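Lin1909 protein (Listeria innocua, PDB 3FIJ) is of uncharacterised function but probably acts as a gamma-glutamyl-gamma-aminobutyrate hydrolase of the class I glutamine amidotransferase-like superfamily, and binds manganese. Local coordinates at residues Lys4-Ile9 with Phe43-Pro48; Asp63-Thr68 with Lys109-Ile114; Arg116-Val121 with Ser210-Val215. All coordinates share one frame; numbering follows the deposited sequence.

Contact 1 (Lys4-Ile9 with Phe43-Pro48)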
loop_
_atom_site.group_PDB
_atom_site.type_symbol
_atom_site.label_atom_id
_atom_site.label_comp_id
_atom_site.label_asym_id
_atom_site.label_seq_id
_atom_site.Cartn_x
_atom_site.Cartn_y
_atom_site.Cartn_z
ATOM N N LYS A 4 -41.798 16.904 -8.249
ATOM C CA LYS A 4 -41.032 16.858 -7.001
ATOM C C LYS A 4 -40.265 18.112 -6.604
ATOM O O LYS A 4 -39.791 18.867 -7.452
ATOM C CB LYS A 4 -40.023 15.715 -7.034
ATOM C CG LYS A 4 -40.520 14.410 -7.577
ATOM C CD LYS A 4 -39.379 13.419 -7.533
ATOM C CE LYS A 4 -39.745 12.114 -8.179
ATOM N NZ LYS A 4 -38.598 11.198 -8.051
ATOM N N PRO A 5 -40.118 18.338 -5.291
ATOM C CA PRO A 5 -39.388 19.503 -4.794
ATOM C C PRO A 5 -37.904 19.300 -5.137
ATOM O O PRO A 5 -37.376 18.193 -4.986
ATOM C CB PRO A 5 -39.618 19.436 -3.288
ATOM C CG PRO A 5 -40.899 18.690 -3.161
ATOM C CD PRO A 5 -40.753 17.610 -4.181
ATOM N N VAL A 6 -37.240 20.351 -5.604
ATOM C CA VAL A 6 -35.826 20.256 -5.938
ATOM C C VAL A 6 -34.992 20.580 -4.702
ATOM O O VAL A 6 -35.234 21.578 -4.028
ATOM C CB VAL A 6 -35.445 21.243 -7.074
ATOM C CG1 VAL A 6 -33.942 21.256 -7.270
ATOM C CG2 VAL A 6 -36.130 20.842 -8.378
ATOM N N ILE A 7 -34.023 19.728 -4.393
ATOM C CA ILE A 7 -33.156 19.950 -3.240
ATOM C C ILE A 7 -31.701 20.137 -3.677
ATOM O O ILE A 7 -31.078 19.229 -4.235
ATOM C CB ILE A 7 -33.214 18.763 -2.227
ATOM C CG1 ILE A 7 -34.646 18.558 -1.723
ATOM C CG2 ILE A 7 -32.292 19.046 -1.052
ATOM C CD1 ILE A 7 -35.203 19.735 -0.926
ATOM N N GLY A 8 -31.169 21.326 -3.425
ATOM C CA GLY A 8 -29.790 21.609 -3.768
ATOM C C GLY A 8 -28.914 21.018 -2.680
ATOM O O GLY A 8 -29.027 21.393 -1.511
ATOM N N ILE A 9 -28.064 20.070 -3.058
ATOM C CA ILE A 9 -27.167 19.436 -2.106
ATOM C C ILE A 9 -25.777 20.001 -2.299
ATOM O O ILE A 9 -25.238 20.017 -3.405
ATOM C CB ILE A 9 -27.089 17.918 -2.304
ATOM C CG1 ILE A 9 -28.469 17.291 -2.096
ATOM C CG2 ILE A 9 -26.039 17.337 -1.352
ATOM C CD1 ILE A 9 -28.481 15.775 -2.243
ATOM N N PHE A 43 -36.126 15.838 -5.562
ATOM C CA PHE A 43 -35.245 15.650 -6.704
ATOM C C PHE A 43 -33.972 16.383 -6.351
ATOM O O PHE A 43 -33.941 17.611 -6.315
ATOM C CB PHE A 43 -35.824 16.244 -7.990
ATOM C CG PHE A 43 -34.943 16.029 -9.196
ATOM C CD1 PHE A 43 -34.846 14.772 -9.789
ATOM C CD2 PHE A 43 -34.187 17.074 -9.724
ATOM C CE1 PHE A 43 -34.016 14.560 -10.889
ATOM C CE2 PHE A 43 -33.351 16.871 -10.827
ATOM C CZ PHE A 43 -33.265 15.612 -11.409
ATOM N N PRO A 44 -32.899 15.644 -6.080
ATOM C CA PRO A 44 -31.677 16.359 -5.733
ATOM C C PRO A 44 -30.805 16.751 -6.920
ATOM O O PRO A 44 -30.875 16.144 -7.992
ATOM C CB PRO A 44 -30.973 15.375 -4.811
ATOM C CG PRO A 44 -31.278 14.074 -5.461
ATOM C CD PRO A 44 -32.767 14.205 -5.796
ATOM N N ILE A 45 -30.017 17.802 -6.721
ATOM C CA ILE A 45 -29.041 18.255 -7.703
ATOM C C ILE A 45 -27.857 18.672 -6.851
ATOM O O ILE A 45 -28.025 19.267 -5.778
ATOM C CB ILE A 45 -29.486 19.475 -8.559
ATOM C CG1 ILE A 45 -29.824 20.671 -7.666
ATOM C CG2 ILE A 45 -30.616 19.075 -9.491
ATOM C CD1 ILE A 45 -30.015 21.965 -8.442
ATOM N N ALA A 46 -26.661 18.326 -7.296
ATOM C CA ALA A 46 -25.473 18.688 -6.547
ATOM C C ALA A 46 -25.009 20.064 -7.013
ATOM O O ALA A 46 -24.887 20.312 -8.211
ATOM C CB ALA A 46 -24.380 17.657 -6.767
ATOM N N LEU A 47 -24.785 20.963 -6.061
ATOM C CA LEU A 47 -24.312 22.301 -6.374
ATOM C C LEU A 47 -22.801 22.320 -6.216
ATOM O O LEU A 47 -22.287 22.258 -5.100
ATOM C CB LEU A 47 -24.933 23.326 -5.424
ATOM C CG LEU A 47 -26.453 23.468 -5.534
ATOM C CD1 LEU A 47 -26.967 24.374 -4.432
ATOM C CD2 LEU A 47 -26.811 24.028 -6.900
ATOM N N PRO A 48 -22.060 22.367 -7.331
ATOM C CA PRO A 48 -20.614 22.392 -7.154
ATOM C C PRO A 48 -20.192 23.712 -6.515
ATOM O O PRO A 48 -20.983 24.653 -6.398
ATOM C CB PRO A 48 -20.087 22.228 -8.585
ATOM C CG PRO A 48 -21.157 22.843 -9.414
ATOM C CD PRO A 48 -22.409 22.304 -8.760
#
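Lys-4 enters beside Phe-43, with the two CB atoms 4.3 Å apart, and its carbonyl turns to Gln-57 of a second subunit. The next carbonyl, Pro-5 O, takes the amide of Phe-43 at 2.7 Å in a nearly straight bond (173°) and opens a run of five backbone bonds between parallel strands. Val-6 shares a face with Phe-43 and Ile-45. Its CG1, anti to the backbone N (chi1 172°), meets Ile-45 CD1 at 4.2 Å, while CG2 comes to the ring of Phe-43 obliquely. Ile-7 uses both backbone groups: its N-H reaches Phe-43 O from well above the carbonyl plane, and its O receives Ile-45 N at 3.1 Å. The side chain of Ile-7 heads for Ile-37 of helix 31-40 and Leu-66. The methyl CD1 of Leu-47 rests against Gly-8 CA at 4.0 Å, where no side chain intervenes. Ile-9 also bonds through both backbone groups: its N binds Ile-45 O at 2.8 Å, and its O accepts Leu-47 N at 2.9 Å. On the face it shares with Pro-44, its extended CG1-CD1 arm runs alongside the proline, CD1 to CB 3.6 Å, with Ile-37 touching both residues. Pro-44 has no N-H, yet the parallel register loses nothing by it, because the amides of Phe-43, Ile-45 and Leu-47 donate to 4-9. Alternate backbone groups thus join the strands while apolar side chains pad both faces, and the backbone of Ala-46 stays available for its hydrogen bonds to the second subunit.

Contact 2 (Asp63-Thr68 with Lys109-Ile114)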
loop_
_atom_site.group_PDB
_atom_site.type_symbol
_atom_site.label_atom_id
_atom_site.label_comp_id
_atom_site.label_asym_id
_atom_site.label_seq_id
_atom_site.Cartn_x
_atom_site.Cartn_y
_atom_site.Cartn_z
ATOM N N ASP A 63 -35.803 24.179 -4.202
ATOM C CA ASP A 63 -36.867 24.503 -3.254
ATOM C C ASP A 63 -36.393 24.328 -1.821
ATOM O O ASP A 63 -37.065 24.758 -0.885
ATOM C CB ASP A 63 -38.090 23.620 -3.503
ATOM C CG ASP A 63 -38.631 23.773 -4.913
ATOM O OD1 ASP A 63 -39.039 24.904 -5.264
ATOM O OD2 ASP A 63 -38.637 22.768 -5.667
ATOM N N GLY A 64 -35.232 23.694 -1.658
ATOM C CA GLY A 64 -34.676 23.467 -0.335
ATOM C C GLY A 64 -33.172 23.301 -0.424
ATOM O O GLY A 64 -32.656 22.863 -1.458
ATOM N N LEU A 65 -32.470 23.644 0.656
ATOM C CA LEU A 65 -31.006 23.559 0.707
ATOM C C LEU A 65 -30.469 22.570 1.753
ATOM O O LEU A 65 -30.762 22.688 2.945
ATOM C CB LEU A 65 -30.431 24.952 0.987
ATOM C CG LEU A 65 -28.931 25.072 1.271
ATOM C CD1 LEU A 65 -28.130 24.681 0.028
ATOM C CD2 LEU A 65 -28.619 26.495 1.699
ATOM N N LEU A 66 -29.677 21.600 1.300
ATOM C CA LEU A 66 -29.085 20.604 2.190
ATOM C C LEU A 66 -27.556 20.779 2.253
ATOM O O LEU A 66 -26.853 20.566 1.258
ATOM C CB LEU A 66 -29.428 19.191 1.697
ATOM C CG LEU A 66 -28.798 18.015 2.465
ATOM C CD1 LEU A 66 -29.247 18.032 3.924
ATOM C CD2 LEU A 66 -29.205 16.699 1.813
ATOM N N LEU A 67 -27.046 21.177 3.415
ATOM C CA LEU A 67 -25.606 21.365 3.594
ATOM C C LEU A 67 -24.992 20.081 4.136
ATOM O O LEU A 67 -25.434 19.546 5.160
ATOM C CB LEU A 67 -25.335 22.532 4.546
ATOM C CG LEU A 67 -25.609 23.913 3.942
ATOM C CD1 LEU A 67 -25.584 24.991 5.012
ATOM C CD2 LEU A 67 -24.551 24.195 2.882
ATOM N N THR A 68 -23.966 19.595 3.445
ATOM C CA THR A 68 -23.307 18.351 3.802
ATOM C C THR A 68 -22.042 18.475 4.634
ATOM O O THR A 68 -21.547 19.573 4.906
ATOM C CB THR A 68 -22.946 17.552 2.540
ATOM O OG1 THR A 68 -21.981 18.287 1.776
ATOM C CG2 THR A 68 -24.189 17.311 1.680
ATOM N N LYS A 109 -36.609 29.742 1.997
ATOM C CA LYS A 109 -36.632 28.317 1.708
ATOM C C LYS A 109 -35.979 27.551 2.845
ATOM O O LYS A 109 -35.031 28.028 3.457
ATOM C CB LYS A 109 -35.922 28.038 0.380
ATOM C CG LYS A 109 -36.626 28.683 -0.798
ATOM C CD LYS A 109 -35.911 28.433 -2.110
ATOM C CE LYS A 109 -36.643 29.131 -3.255
ATOM N NZ LYS A 109 -35.866 29.085 -4.517
ATOM N N PRO A 110 -36.483 26.344 3.140
ATOM C CA PRO A 110 -35.961 25.494 4.216
ATOM C C PRO A 110 -34.501 25.068 4.041
ATOM O O PRO A 110 -34.040 24.823 2.927
ATOM C CB PRO A 110 -36.923 24.320 4.210
ATOM C CG PRO A 110 -37.247 24.180 2.748
ATOM C CD PRO A 110 -37.487 25.617 2.340
ATOM N N ILE A 111 -33.794 24.979 5.163
ATOM C CA ILE A 111 -32.379 24.616 5.201
ATOM C C ILE A 111 -32.142 23.485 6.201
ATOM O O ILE A 111 -32.563 23.579 7.351
ATOM C CB ILE A 111 -31.521 25.816 5.673
ATOM C CG1 ILE A 111 -31.734 27.004 4.737
ATOM C CG2 ILE A 111 -30.037 25.407 5.795
ATOM C CD1 ILE A 111 -31.109 28.304 5.243
ATOM N N PHE A 112 -31.474 22.426 5.754
ATOM C CA PHE A 112 -31.128 21.291 6.607
ATOM C C PHE A 112 -29.600 21.168 6.516
ATOM O O PHE A 112 -29.035 20.983 5.433
ATOM C CB PHE A 112 -31.839 20.005 6.119
ATOM C CG PHE A 112 -31.585 18.777 6.985
ATOM C CD1 PHE A 112 -31.353 18.895 8.357
ATOM C CD2 PHE A 112 -31.584 17.503 6.420
ATOM C CE1 PHE A 112 -31.120 17.755 9.159
ATOM C CE2 PHE A 112 -31.356 16.363 7.215
ATOM C CZ PHE A 112 -31.121 16.495 8.587
ATOM N N ALA A 113 -28.933 21.295 7.657
ATOM C CA ALA A 113 -27.478 21.217 7.695
ATOM C C ALA A 113 -26.992 20.006 8.489
ATOM O O ALA A 113 -27.511 19.699 9.563
ATOM C CB ALA A 113 -26.915 22.491 8.297
ATOM N N ILE A 114 -25.978 19.332 7.954
ATOM C CA ILE A 114 -25.415 18.153 8.587
ATOM C C ILE A 114 -23.912 18.280 8.883
ATOM O O ILE A 114 -23.133 18.716 8.027
ATOM C CB ILE A 114 -25.677 16.901 7.696
ATOM C CG1 ILE A 114 -27.169 16.528 7.759
ATOM C CG2 ILE A 114 -24.795 15.740 8.134
ATOM C CD1 ILE A 114 -27.592 15.421 6.792
#
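Lys-109 lays the aliphatic part of its extended side chain along the carbonyl of Asp-63, with CB 3.7 Å from Asp-63 O. Its ammonium group bonds to the carbonyls of Ile-59 and Val-62; the opposite charges of Asp-63 and Lys-109 are not in contact, the carboxylate bonding instead to the amide of Val-6. Pro-110 continues the approach: its ring CD sits 3.4 Å from Asp-63 O, and its carbonyl accepts Leu-65 N at 3.0 Å. Ile-111 packs loosely against Leu-65, on the face that helix 91-106 covers through Ala-104 and Val-101. Phe-112 bonds through both backbone groups, its N to Leu-65 O at 2.9 Å and its O to Leu-67 N at 2.8 Å. With CG anti to the backbone N (chi1 -178°), its ring rises beside Leu-66, whose CD1 reaches CD2 of the ring at 3.5 Å in an oblique approach. Ile-114 CG1 lies over one face of the same ring, toward its rim, and Phe-233 of helix 227-241 meets it edge-to-face. Ala-113 returns to the Leu-67 side, where the two CB atoms touch at 4.1 Å. Ile-114 closes the pairing with its N on Leu-67 O, and its CD1 extends back toward Leu-66 CD1. Strands 64-67 and 111-114 run almost exactly parallel (8°), joined through helix 91-106 as a beta-alpha-beta crossover between helix-covered faces. The pair forms part of the parallel half of the central sheet, as in the class I glutamine amidotransferase-like fold. Ile-114 ends the strand against Glu-220 and just before Cys-115, consistent with the nucleophile elbow of a Cys-His-Glu triad.

Contact 3 (Arg116-Val121 with Ser210-Val215)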
loop_
_atom_site.group_PDB
_atom_site.type_symbol
_atom_site.label_atom_id
_atom_site.label_comp_id
_atom_site.label_asym_id
_atom_site.label_seq_id
_atom_site.Cartn_x
_atom_site.Cartn_y
_atom_site.Cartn_z
ATOM N N ARG A 116 -20.522 19.330 9.398
ATOM C CA ARG A 116 -19.878 20.579 9.005
ATOM C C ARG A 116 -20.938 21.645 8.711
ATOM O O ARG A 116 -20.828 22.801 9.139
ATOM C CB ARG A 116 -19.042 20.333 7.753
ATOM C CG ARG A 116 -18.747 21.581 6.962
ATOM C CD ARG A 116 -18.352 21.237 5.537
ATOM N NE ARG A 116 -18.462 22.423 4.703
ATOM C CZ ARG A 116 -17.579 23.413 4.698
ATOM N NH1 ARG A 116 -16.509 23.345 5.478
ATOM N NH2 ARG A 116 -17.790 24.482 3.942
ATOM N N GLY A 117 -21.971 21.234 7.985
ATOM C CA GLY A 117 -23.053 22.131 7.625
ATOM C C GLY A 117 -23.630 22.967 8.751
ATOM O O GLY A 117 -23.810 24.174 8.592
HETATM N N MSE A 118 -23.935 22.333 9.877
HETATM C CA MSE A 118 -24.485 23.023 11.039
HETATM C C MSE A 118 -23.457 24.018 11.588
HETATM O O MSE A 118 -23.804 25.059 12.142
HETATM C CB MSE A 118 -24.853 22.002 12.123
HETATM C CG MSE A 118 -25.459 22.599 13.388
HETATM SE SE MSE A 118 -25.483 21.316 14.872
HETATM C CE MSE A 118 -23.636 21.572 15.491
ATOM N N GLN A 119 -22.181 23.682 11.445
ATOM C CA GLN A 119 -21.139 24.569 11.923
ATOM C C GLN A 119 -20.934 25.721 10.947
ATOM O O GLN A 119 -20.555 26.827 11.347
ATOM C CB GLN A 119 -19.835 23.800 12.125
ATOM C CG GLN A 119 -19.949 22.762 13.220
ATOM C CD GLN A 119 -18.630 22.120 13.556
ATOM O OE1 GLN A 119 -18.557 21.245 14.420
ATOM N NE2 GLN A 119 -17.574 22.548 12.875
ATOM N N LEU A 120 -21.180 25.470 9.666
ATOM C CA LEU A 120 -21.024 26.529 8.681
ATOM C C LEU A 120 -22.140 27.566 8.877
ATOM O O LEU A 120 -21.918 28.769 8.752
ATOM C CB LEU A 120 -21.062 25.965 7.262
ATOM C CG LEU A 120 -20.896 27.058 6.208
ATOM C CD1 LEU A 120 -19.967 26.578 5.141
ATOM C CD2 LEU A 120 -22.254 27.463 5.638
ATOM N N VAL A 121 -23.340 27.101 9.192
ATOM C CA VAL A 121 -24.445 28.015 9.425
ATOM C C VAL A 121 -24.091 28.903 10.632
ATOM O O VAL A 121 -24.148 30.129 10.554
ATOM C CB VAL A 121 -25.743 27.224 9.683
ATOM C CG1 VAL A 121 -26.841 28.132 10.232
ATOM C CG2 VAL A 121 -26.188 26.574 8.399
ATOM N N SER A 210 -36.590 31.210 7.568
ATOM C CA SER A 210 -36.586 29.855 7.016
ATOM C C SER A 210 -36.672 28.773 8.083
ATOM O O SER A 210 -36.194 28.945 9.199
ATOM C CB SER A 210 -35.307 29.599 6.200
ATOM O OG SER A 210 -35.191 30.459 5.083
ATOM N N TRP A 211 -37.291 27.655 7.721
ATOM C CA TRP A 211 -37.384 26.496 8.599
ATOM C C TRP A 211 -35.929 26.019 8.638
ATOM O O TRP A 211 -35.242 26.035 7.613
ATOM C CB TRP A 211 -38.266 25.433 7.943
ATOM C CG TRP A 211 -38.373 24.134 8.691
ATOM C CD1 TRP A 211 -39.364 23.765 9.554
ATOM C CD2 TRP A 211 -37.473 23.023 8.605
ATOM N NE1 TRP A 211 -39.145 22.482 10.005
ATOM C CE2 TRP A 211 -38.000 22.006 9.433
ATOM C CE3 TRP A 211 -36.296 22.784 7.895
ATOM C CZ2 TRP A 211 -37.364 20.772 9.586
ATOM C CZ3 TRP A 211 -35.664 21.557 8.044
ATOM C CH2 TRP A 211 -36.206 20.562 8.879
ATOM N N TYR A 212 -35.443 25.608 9.799
ATOM C CA TYR A 212 -34.057 25.183 9.877
ATOM C C TYR A 212 -33.776 24.148 10.945
ATOM O O TYR A 212 -34.218 24.274 12.090
ATOM C CB TYR A 212 -33.144 26.395 10.127
ATOM C CG TYR A 212 -31.706 26.017 10.414
ATOM C CD1 TYR A 212 -30.884 25.531 9.401
ATOM C CD2 TYR A 212 -31.178 26.102 11.708
ATOM C CE1 TYR A 212 -29.576 25.138 9.659
ATOM C CE2 TYR A 212 -29.861 25.710 11.979
ATOM C CZ TYR A 212 -29.069 25.228 10.945
ATOM O OH TYR A 212 -27.768 24.831 11.169
ATOM N N LEU A 213 -33.021 23.128 10.555
ATOM C CA LEU A 213 -32.604 22.084 11.472
ATOM C C LEU A 213 -31.142 21.754 11.195
ATOM O O LEU A 213 -30.772 21.403 10.064
ATOM C CB LEU A 213 -33.442 20.816 11.307
ATOM C CG LEU A 213 -32.909 19.681 12.211
ATOM C CD1 LEU A 213 -32.963 20.127 13.670
ATOM C CD2 LEU A 213 -33.711 18.396 12.012
ATOM N N GLY A 214 -30.313 21.876 12.228
ATOM C CA GLY A 214 -28.903 21.561 12.093
ATOM C C GLY A 214 -28.556 20.462 13.083
ATOM O O GLY A 214 -28.844 20.599 14.275
ATOM N N VAL A 215 -27.972 19.365 12.598
ATOM C CA VAL A 215 -27.580 18.260 13.470
ATOM C C VAL A 215 -26.084 17.992 13.297
ATOM O O VAL A 215 -25.556 18.019 12.184
ATOM C CB VAL A 215 -28.411 16.981 13.186
ATOM C CG1 VAL A 215 -29.864 17.244 13.553
ATOM C CG2 VAL A 215 -28.289 16.565 11.723
HETATM O O HOH W 1 -26.188 25.733 13.279
#
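Tyr-212 and Val-121 meet tip to tip: the phenol end of the tyrosine, carried out from the strand with CG anti to the backbone N (chi1 172°), points at the branched end of the valine. Tyr-212 OH lies 3.5 Å from Val-121 CB and about equally near both methyls, and CG1 reaches the ring carbon CZ of Tyr-212 at 3.7 Å in an oblique approach. Over one face of the same ring sits the backbone N of Gly-214, displaced toward the rim, and Phe-189 packs against the tyrosine with its plane nearly perpendicular. Ile-111 and Ala-113 of strand 111-114 also touch Tyr-212. Met-118, modelled as selenomethionine, comes to the strand one helical turn before Val-121. With CG anti to the backbone N (chi1 -179°), CG lies 3.8 Å from Gly-214 CA. The extended chi2 (-166°) then carries SE along the strand backbone to Gly-214 O at 3.5 Å and Val-215 C at 3.7 Å; the turn at chi3 sets only the terminal methyl. Since Gly-214 carries no side chain, the methionine packs straight onto main-chain atoms. No hydrogen bond joins the segments directly. Instead one water donates to Met-118 O at 2.7 Å and stands 2.8 Å from Tyr-212 OH, so that it links helix and strand. Helix 116-124 follows Cys-115, the probable nucleophile, and the Met-118 side chain lies about 8 Å from the bound manganese ion. The chemistry is that of a mainly apolar interface with a single polar bridge: the buried phenol, pressed against valine, reaches the helix through water, while selenium and methyls supply the dispersion contact.

In the fold
From the N terminus, contact 1 closes the first loop, in which helix 31-40 leads from strand 6-10 out to strand 43-47. Contact 2 closes the next, through helix 91-106, and contact 3 the longest, 88 residues holding much of the antiparallel half of the sheet. The three follow in series; none nests in or crosses another. They still meet side by side: strand 6-10 of contact 1 borders strand 64-67 of contact 2, and strand 111-114 borders strand 212-215 of contact 3. Together they span the sheet from its outer strand, at the subunit interface, to the helix after Cys-115, near the metal. Contacts 1 and 3 lie about 17 Å apart, centre to centre.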